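Local coordinates for protein N-acetylglucosamine-specific lectin (Saxidomus purpuratus, PDB 6A7T) that binds N-acetylglucosamine as a bivalve lectin of the C-type fold, recognising the sugar without the help of calcium, at residues M125-Y130 against W135-H140; S98-I103 against N111-N116. All coordinates share one frame; numbering follows the deposited sequence.

Contact 1: M125-Y130 against W135-H140; sequences MDYLNY and WQWNDH
The amide N of Leu128 gives the shortest hydrogen bond between 125-130 and 135-140, 2.8 Å to Gln136 O. Gln136 N answers with a longer bond to Leu128 O, and the two bonds between Asp126 and Asn138 complete the antiparallel ladder of a hairpin. Near the turn two residues, Trp135 and Gln136, stand opposite the single Leu128 in a G1 beta bulge. Between the bonded pairs, the CA of Trp137 comes within 3.0 Å of Asp126 O in a CA-H...O contact.

Tyr127 and Trp137 make a T-shaped pair: the pyrrole edge of the indole meets the phenol face with the planes at 85°, and Trp137 NE1 lies 3.2 Å from Tyr127 CZ. Tyr127 OH is hydrogen-bonded to Asp71 OD1. The thioether of Met125 bends at chi3 (61°), which curls CE back to 3.4 Å from Trp137 CE3.

At the bulge, Asn129 CB sits over the six-membered ring of Trp135, 3.5 Å from its centroid, a CH-pi contact; the Asn129 amide stacks over the indole, its plane 23° from that of the ring. On the face that carries Asp126, Leu128 and Asn138, Leu128 CD2 rests 3.7 Å from Asn138 ND2, while Asn138 OD1 accepts a hydrogen bond from Arg117 NE.

Trp137-Asn138-Asp139 is the WND motif of C-type lectins; Asn138, His140 and Arg117 bind N-acetylglucosamine and Asp139 belongs to the second calcium site, though neither ligand is bound here. Strand 136-140 borders the sheet, and strand 124-130 separates it from strand 86-94; Tyr127 and Trp135 pack on helix 68-78, whereas Trp137 reaches Ile89 and Trp102 of strands 86-94 and 99-102.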
loop_
_atom_site.group_PDB
_atom_site.type_symbol
_atom_site.label_atom_id
_atom_site.label_comp_id
_atom_site.label_asym_id
_atom_site.label_seq_id
_atom_site.Cartn_x
_atom_site.Cartn_y
_atom_site.Cartn_z
ATOM N N MET A 125 19.180 3.642 -13.621
ATOM C CA MET A 125 18.221 4.732 -13.487
ATOM C C MET A 125 18.304 5.407 -12.114
ATOM O O MET A 125 18.567 4.783 -11.080
ATOM C CB MET A 125 16.798 4.259 -13.735
ATOM C CG MET A 125 16.578 3.629 -15.146
ATOM S SD MET A 125 15.063 2.792 -15.402
ATOM C CE MET A 125 13.919 4.151 -15.114
ATOM N N ASP A 126 17.991 6.695 -12.160
ATOM C CA ASP A 126 17.786 7.524 -10.978
ATOM C C ASP A 126 16.527 8.378 -11.146
ATOM O O ASP A 126 15.964 8.461 -12.214
ATOM C CB ASP A 126 19.034 8.344 -10.674
ATOM C CG ASP A 126 19.472 9.369 -11.704
ATOM O OD1 ASP A 126 18.647 9.738 -12.533
ATOM O OD2 ASP A 126 20.630 9.820 -11.576
ATOM N N TYR A 127 16.050 8.945 -10.031
ATOM C CA TYR A 127 15.283 10.216 -10.040
ATOM C C TYR A 127 16.345 11.298 -10.052
ATOM O O TYR A 127 17.252 11.259 -9.253
ATOM C CB TYR A 127 14.391 10.364 -8.801
ATOM C CG TYR A 127 13.054 9.705 -8.924
ATOM C CD1 TYR A 127 11.930 10.349 -9.430
ATOM C CD2 TYR A 127 12.892 8.383 -8.515
ATOM C CE1 TYR A 127 10.705 9.712 -9.530
ATOM C CE2 TYR A 127 11.691 7.720 -8.669
ATOM C CZ TYR A 127 10.574 8.376 -9.165
ATOM O OH TYR A 127 9.383 7.711 -9.308
ATOM N N LEU A 128 16.173 12.311 -10.906
ATOM C CA LEU A 128 17.093 13.425 -10.986
ATOM C C LEU A 128 16.296 14.729 -10.938
ATOM O O LEU A 128 15.191 14.762 -11.499
ATOM C CB LEU A 128 17.808 13.330 -12.342
ATOM C CG LEU A 128 18.741 14.476 -12.720
ATOM C CD1 LEU A 128 19.926 14.639 -11.785
ATOM C CD2 LEU A 128 19.210 14.328 -14.171
ATOM N N ASN A 129 16.900 15.730 -10.298
ATOM C CA ASN A 129 16.395 17.112 -10.326
ATOM C C ASN A 129 17.491 18.003 -10.880
ATOM O O ASN A 129 18.403 18.419 -10.162
ATOM C CB ASN A 129 15.973 17.522 -8.926
ATOM C CG ASN A 129 15.354 18.894 -8.902
ATOM O OD1 ASN A 129 14.583 19.234 -9.795
ATOM N ND2 ASN A 129 15.679 19.628 -7.860
ATOM N N TYR A 130 17.425 18.249 -12.182
ATOM C CA TYR A 130 18.425 19.073 -12.837
ATOM C C TYR A 130 17.883 19.582 -14.178
ATOM O O TYR A 130 17.451 18.827 -15.054
ATOM C CB TYR A 130 19.759 18.338 -13.004
ATOM C CG TYR A 130 20.856 19.200 -13.588
ATOM C CD1 TYR A 130 21.265 20.362 -12.958
ATOM C CD2 TYR A 130 21.446 18.880 -14.798
ATOM C CE1 TYR A 130 22.243 21.175 -13.501
ATOM C CE2 TYR A 130 22.431 19.679 -15.355
ATOM C CZ TYR A 130 22.824 20.835 -14.713
ATOM O OH TYR A 130 23.801 21.627 -15.264
ATOM N N TRP A 135 12.602 15.931 -10.851
ATOM C CA TRP A 135 12.301 14.739 -10.094
ATOM C C TRP A 135 11.606 13.702 -10.988
ATOM O O TRP A 135 10.522 13.241 -10.749
ATOM C CB TRP A 135 11.550 15.058 -8.794
ATOM C CG TRP A 135 12.406 15.752 -7.781
ATOM C CD1 TRP A 135 12.141 16.966 -7.203
ATOM C CD2 TRP A 135 13.679 15.334 -7.266
ATOM N NE1 TRP A 135 13.131 17.286 -6.322
ATOM C CE2 TRP A 135 14.099 16.327 -6.352
ATOM C CE3 TRP A 135 14.497 14.208 -7.453
ATOM C CZ2 TRP A 135 15.272 16.209 -5.613
ATOM C CZ3 TRP A 135 15.677 14.116 -6.752
ATOM C CH2 TRP A 135 16.083 15.129 -5.878
ATOM N N GLN A 136 12.315 13.359 -12.074
ATOM C CA GLN A 136 11.886 12.358 -13.048
ATOM C C GLN A 136 13.095 11.460 -13.317
ATOM O O GLN A 136 14.248 11.778 -12.935
ATOM C CB GLN A 136 11.378 13.055 -14.316
ATOM C CG GLN A 136 10.063 13.784 -14.119
ATOM C CD GLN A 136 9.798 14.706 -15.287
ATOM O OE1 GLN A 136 10.588 15.587 -15.623
ATOM N NE2 GLN A 136 8.707 14.433 -15.948
ATOM N N TRP A 137 12.876 10.398 -14.074
ATOM C CA TRP A 137 13.963 9.420 -14.251
ATOM C C TRP A 137 14.993 9.872 -15.295
ATOM O O TRP A 137 14.631 10.508 -16.288
ATOM C CB TRP A 137 13.423 8.030 -14.596
ATOM C CG TRP A 137 12.283 7.536 -13.798
ATOM C CD1 TRP A 137 12.005 7.785 -12.487
ATOM C CD2 TRP A 137 11.300 6.607 -14.251
ATOM N NE1 TRP A 137 10.882 7.139 -12.129
ATOM C CE2 TRP A 137 10.415 6.405 -13.193
ATOM C CE3 TRP A 137 11.041 5.974 -15.474
ATOM C CZ2 TRP A 137 9.307 5.581 -13.276
ATOM C CZ3 TRP A 137 9.908 5.203 -15.570
ATOM C CH2 TRP A 137 9.088 4.952 -14.491
ATOM N N ASN A 138 16.289 9.594 -15.041
ATOM C CA ASN A 138 17.403 9.826 -15.949
ATOM C C ASN A 138 18.250 8.541 -15.995
ATOM O O ASN A 138 18.251 7.752 -15.014
ATOM C CB ASN A 138 18.344 10.930 -15.481
ATOM C CG ASN A 138 19.386 11.272 -16.504
ATOM O OD1 ASN A 138 19.047 11.313 -17.670
ATOM N ND2 ASN A 138 20.628 11.484 -16.079
ATOM N N ASP A 139 18.908 8.302 -17.121
ATOM C CA ASP A 139 19.819 7.153 -17.331
ATOM C C ASP A 139 21.258 7.624 -17.179
ATOM O O ASP A 139 21.686 8.591 -17.841
ATOM C CB ASP A 139 19.625 6.566 -18.737
ATOM C CG ASP A 139 19.845 7.585 -19.851
ATOM O OD1 ASP A 139 19.064 8.553 -19.896
ATOM O OD2 ASP A 139 20.862 7.459 -20.575
ATOM N N HIS A 140 22.053 6.941 -16.345
ATOM C CA HIS A 140 23.417 7.241 -16.092
ATOM C C HIS A 140 24.232 6.002 -16.492
ATOM O O HIS A 140 23.880 4.889 -16.113
ATOM C CB HIS A 140 23.681 7.587 -14.609
ATOM C CG HIS A 140 25.079 8.011 -14.319
ATOM N ND1 HIS A 140 25.567 9.253 -14.728
ATOM C CD2 HIS A 140 26.084 7.454 -13.595
ATOM C CE1 HIS A 140 26.797 9.410 -14.287
ATOM N NE2 HIS A 140 27.157 8.309 -13.617
#

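Contact 2: S98-I103 against N111-N116; sequences SEYRWI and NGWGPN
Tyr100 and Trp113 both set CG anti to their own carbonyl carbon (chi1 -69° in each), and these torsions carry the two rings from separate backbones into one T-shaped stack. This is a strand-to-loop contact of the C-type lectin fold: Tyr100 belongs to strand 99-102, whereas Trp113 lies in the long loop that leads on to strand 124-130. The backbones stay well apart, with 11.0 Å between Tyr100 CA and Trp113 CA, and the gap is bridged by the side chains.

Trp113 offers the benzo edge of its indole. Its CH2 stands over one face of the phenol, displaced toward the rim, and CZ2 reaches Tyr100 CG at 3.9 Å. The planes meet at 68°, short of perpendicular, and the phenol centroid is 5.2 Å from that of the six-membered indole ring. The touch falls at the CB end of the tyrosine, and the hydroxyl at the other end is hydrogen-bonded to Ala120 O.

The same rings reach toward the ligand sites. Tyr100 packs on Asp139, a residue of the second calcium site, to which no calcium is bound in this chain, and Trp113 lies close to Arg117, which binds N-acetylglucosamine; both rings also touch Met125 and Pro118. The contact therefore joins the outermost strand 99-102 to the loop that goes on to Arg117, by apolar packing.

Each segment has its own polar brace. On the strand, Arg101 NH1 and Glu99 OE2 form a salt bridge of 2.9 Å, with the carboxylate oxygen in the guanidinium plane. In the loop, an Asx turn fixes the backbone entering Trp113: Asn111 OD1 accepts a hydrogen bond from Trp113 N at 3.1 Å.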
loop_
_atom_site.group_PDB
_atom_site.type_symbol
_atom_site.label_atom_id
_atom_site.label_comp_id
_atom_site.label_asym_id
_atom_site.label_seq_id
_atom_site.Cartn_x
_atom_site.Cartn_y
_atom_site.Cartn_z
ATOM N N SER A 98 17.006 -5.699 -24.414
ATOM C CA SER A 98 17.537 -4.512 -25.095
ATOM C C SER A 98 16.652 -3.298 -24.771
ATOM O O SER A 98 16.223 -2.532 -25.637
ATOM C CB SER A 98 17.679 -4.745 -26.597
ATOM O OG SER A 98 18.924 -4.257 -27.115
ATOM N N GLU A 99 16.377 -3.116 -23.485
ATOM C CA GLU A 99 15.688 -1.967 -23.037
ATOM C C GLU A 99 15.842 -1.852 -21.530
ATOM O O GLU A 99 16.261 -2.768 -20.909
ATOM C CB GLU A 99 14.202 -2.060 -23.359
ATOM C CG GLU A 99 13.437 -3.144 -22.672
ATOM C CD GLU A 99 12.064 -3.366 -23.275
ATOM O OE1 GLU A 99 11.837 -2.849 -24.389
ATOM O OE2 GLU A 99 11.209 -3.989 -22.625
ATOM N N TYR A 100 15.388 -0.732 -20.984
ATOM C CA TYR A 100 15.331 -0.585 -19.549
ATOM C C TYR A 100 14.188 -1.441 -18.967
ATOM O O TYR A 100 13.032 -1.484 -19.427
ATOM C CB TYR A 100 15.283 0.918 -19.179
ATOM C CG TYR A 100 16.555 1.657 -19.475
ATOM C CD1 TYR A 100 17.592 1.720 -18.557
ATOM C CD2 TYR A 100 16.747 2.322 -20.687
ATOM C CE1 TYR A 100 18.780 2.372 -18.811
ATOM C CE2 TYR A 100 17.930 2.973 -20.967
ATOM C CZ TYR A 100 18.976 2.967 -20.055
ATOM O OH TYR A 100 20.185 3.532 -20.264
ATOM N N ARG A 101 14.505 -2.130 -17.859
ATOM C CA ARG A 101 13.606 -2.955 -17.094
ATOM C C ARG A 101 13.834 -2.693 -15.589
ATOM O O ARG A 101 14.920 -2.303 -15.177
ATOM C CB ARG A 101 13.867 -4.444 -17.362
ATOM C CG ARG A 101 13.783 -4.863 -18.826
ATOM C CD ARG A 101 12.388 -4.815 -19.383
ATOM N NE ARG A 101 11.537 -5.885 -18.889
ATOM C CZ ARG A 101 10.681 -6.590 -19.638
ATOM N NH1 ARG A 101 10.461 -6.218 -20.883
ATOM N NH2 ARG A 101 10.071 -7.655 -19.121
ATOM N N TRP A 102 12.796 -2.921 -14.811
ATOM C CA TRP A 102 12.949 -2.941 -13.363
ATOM C C TRP A 102 13.801 -4.142 -12.982
ATOM O O TRP A 102 13.850 -5.119 -13.694
ATOM C CB TRP A 102 11.599 -2.971 -12.654
ATOM C CG TRP A 102 10.776 -1.758 -12.943
ATOM C CD1 TRP A 102 9.548 -1.723 -13.533
ATOM C CD2 TRP A 102 11.107 -0.397 -12.647
ATOM N NE1 TRP A 102 9.078 -0.437 -13.639
ATOM C CE2 TRP A 102 10.031 0.396 -13.124
ATOM C CE3 TRP A 102 12.218 0.231 -12.062
ATOM C CZ2 TRP A 102 10.034 1.780 -12.985
ATOM C CZ3 TRP A 102 12.237 1.602 -11.975
ATOM C CH2 TRP A 102 11.157 2.364 -12.451
ATOM N N ILE A 103 14.437 -4.058 -11.817
ATOM C CA ILE A 103 15.421 -5.095 -11.453
ATOM C C ILE A 103 14.765 -6.438 -11.099
ATOM O O ILE A 103 15.490 -7.430 -11.063
ATOM C CB ILE A 103 16.340 -4.630 -10.322
ATOM C CG1 ILE A 103 15.531 -4.222 -9.099
ATOM C CG2 ILE A 103 17.318 -3.575 -10.832
ATOM C CD1 ILE A 103 16.369 -4.133 -7.835
ATOM N N ASN A 111 5.433 5.643 -17.607
ATOM C CA ASN A 111 6.505 6.489 -18.177
ATOM C C ASN A 111 6.821 7.671 -17.237
ATOM O O ASN A 111 6.247 8.729 -17.323
ATOM C CB ASN A 111 6.199 6.969 -19.597
ATOM C CG ASN A 111 7.352 7.729 -20.225
ATOM O OD1 ASN A 111 8.425 7.878 -19.640
ATOM N ND2 ASN A 111 7.160 8.220 -21.444
ATOM N N GLY A 112 7.782 7.468 -16.338
ATOM C CA GLY A 112 8.280 8.519 -15.477
ATOM C C GLY A 112 9.588 9.111 -15.928
ATOM O O GLY A 112 10.253 9.770 -15.154
ATOM N N TRP A 113 9.995 8.891 -17.186
ATOM C CA TRP A 113 11.235 9.436 -17.653
ATOM C C TRP A 113 11.139 10.956 -17.763
ATOM O O TRP A 113 10.076 11.433 -18.097
ATOM C CB TRP A 113 11.585 8.872 -19.026
ATOM C CG TRP A 113 11.953 7.418 -19.001
ATOM C CD1 TRP A 113 11.162 6.359 -19.309
ATOM C CD2 TRP A 113 13.218 6.884 -18.611
ATOM N NE1 TRP A 113 11.881 5.195 -19.201
ATOM C CE2 TRP A 113 13.152 5.496 -18.841
ATOM C CE3 TRP A 113 14.446 7.455 -18.292
ATOM C CZ2 TRP A 113 14.233 4.665 -18.589
ATOM C CZ3 TRP A 113 15.529 6.641 -18.061
ATOM C CH2 TRP A 113 15.421 5.255 -18.259
ATOM N N GLY A 114 12.269 11.639 -17.559
ATOM C CA GLY A 114 12.381 13.064 -17.829
ATOM C C GLY A 114 12.412 13.286 -19.328
ATOM O O GLY A 114 12.575 12.350 -20.107
ATOM N N PRO A 115 12.229 14.538 -19.791
ATOM C CA PRO A 115 12.132 14.756 -21.228
ATOM C C PRO A 115 13.385 14.228 -21.949
ATOM O O PRO A 115 14.471 14.474 -21.509
ATOM C CB PRO A 115 12.018 16.284 -21.324
ATOM C CG PRO A 115 11.615 16.784 -19.945
ATOM C CD PRO A 115 12.128 15.748 -18.958
ATOM N N ASN A 116 13.195 13.556 -23.091
ATOM C CA ASN A 116 14.283 13.114 -23.977
ATOM C C ASN A 116 15.245 12.158 -23.246
ATOM O O ASN A 116 16.485 12.245 -23.441
ATOM C CB ASN A 116 15.013 14.303 -24.579
ATOM C CG ASN A 116 14.025 15.252 -25.231
ATOM O OD1 ASN A 116 13.200 14.828 -26.040
ATOM N ND2 ASN A 116 14.049 16.507 -24.814
#

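How the contacts relate
Both contacts reach one antiparallel sheet, contact 1 with two of its strands, contact 2 with strand 99-102 and a loop that is no part of it; 99-102 and 136-140 are its outermost strands. Contact 1 is an extensive hairpin built on backbone bonds, with aromatic packing added; contact 2 is a small meeting of two rings without a hydrogen bond across it. Each is partly buried, although only contact 1 brings several buried side chains together. The loop of contact 2 runs alongside strand 136-140: Trp137 N and O probably bond to Gly112 O and Gly114 N, both at 2.9 Å. Met125 CE, 3.5 Å from Trp113 CZ2, ties their aromatic packing together.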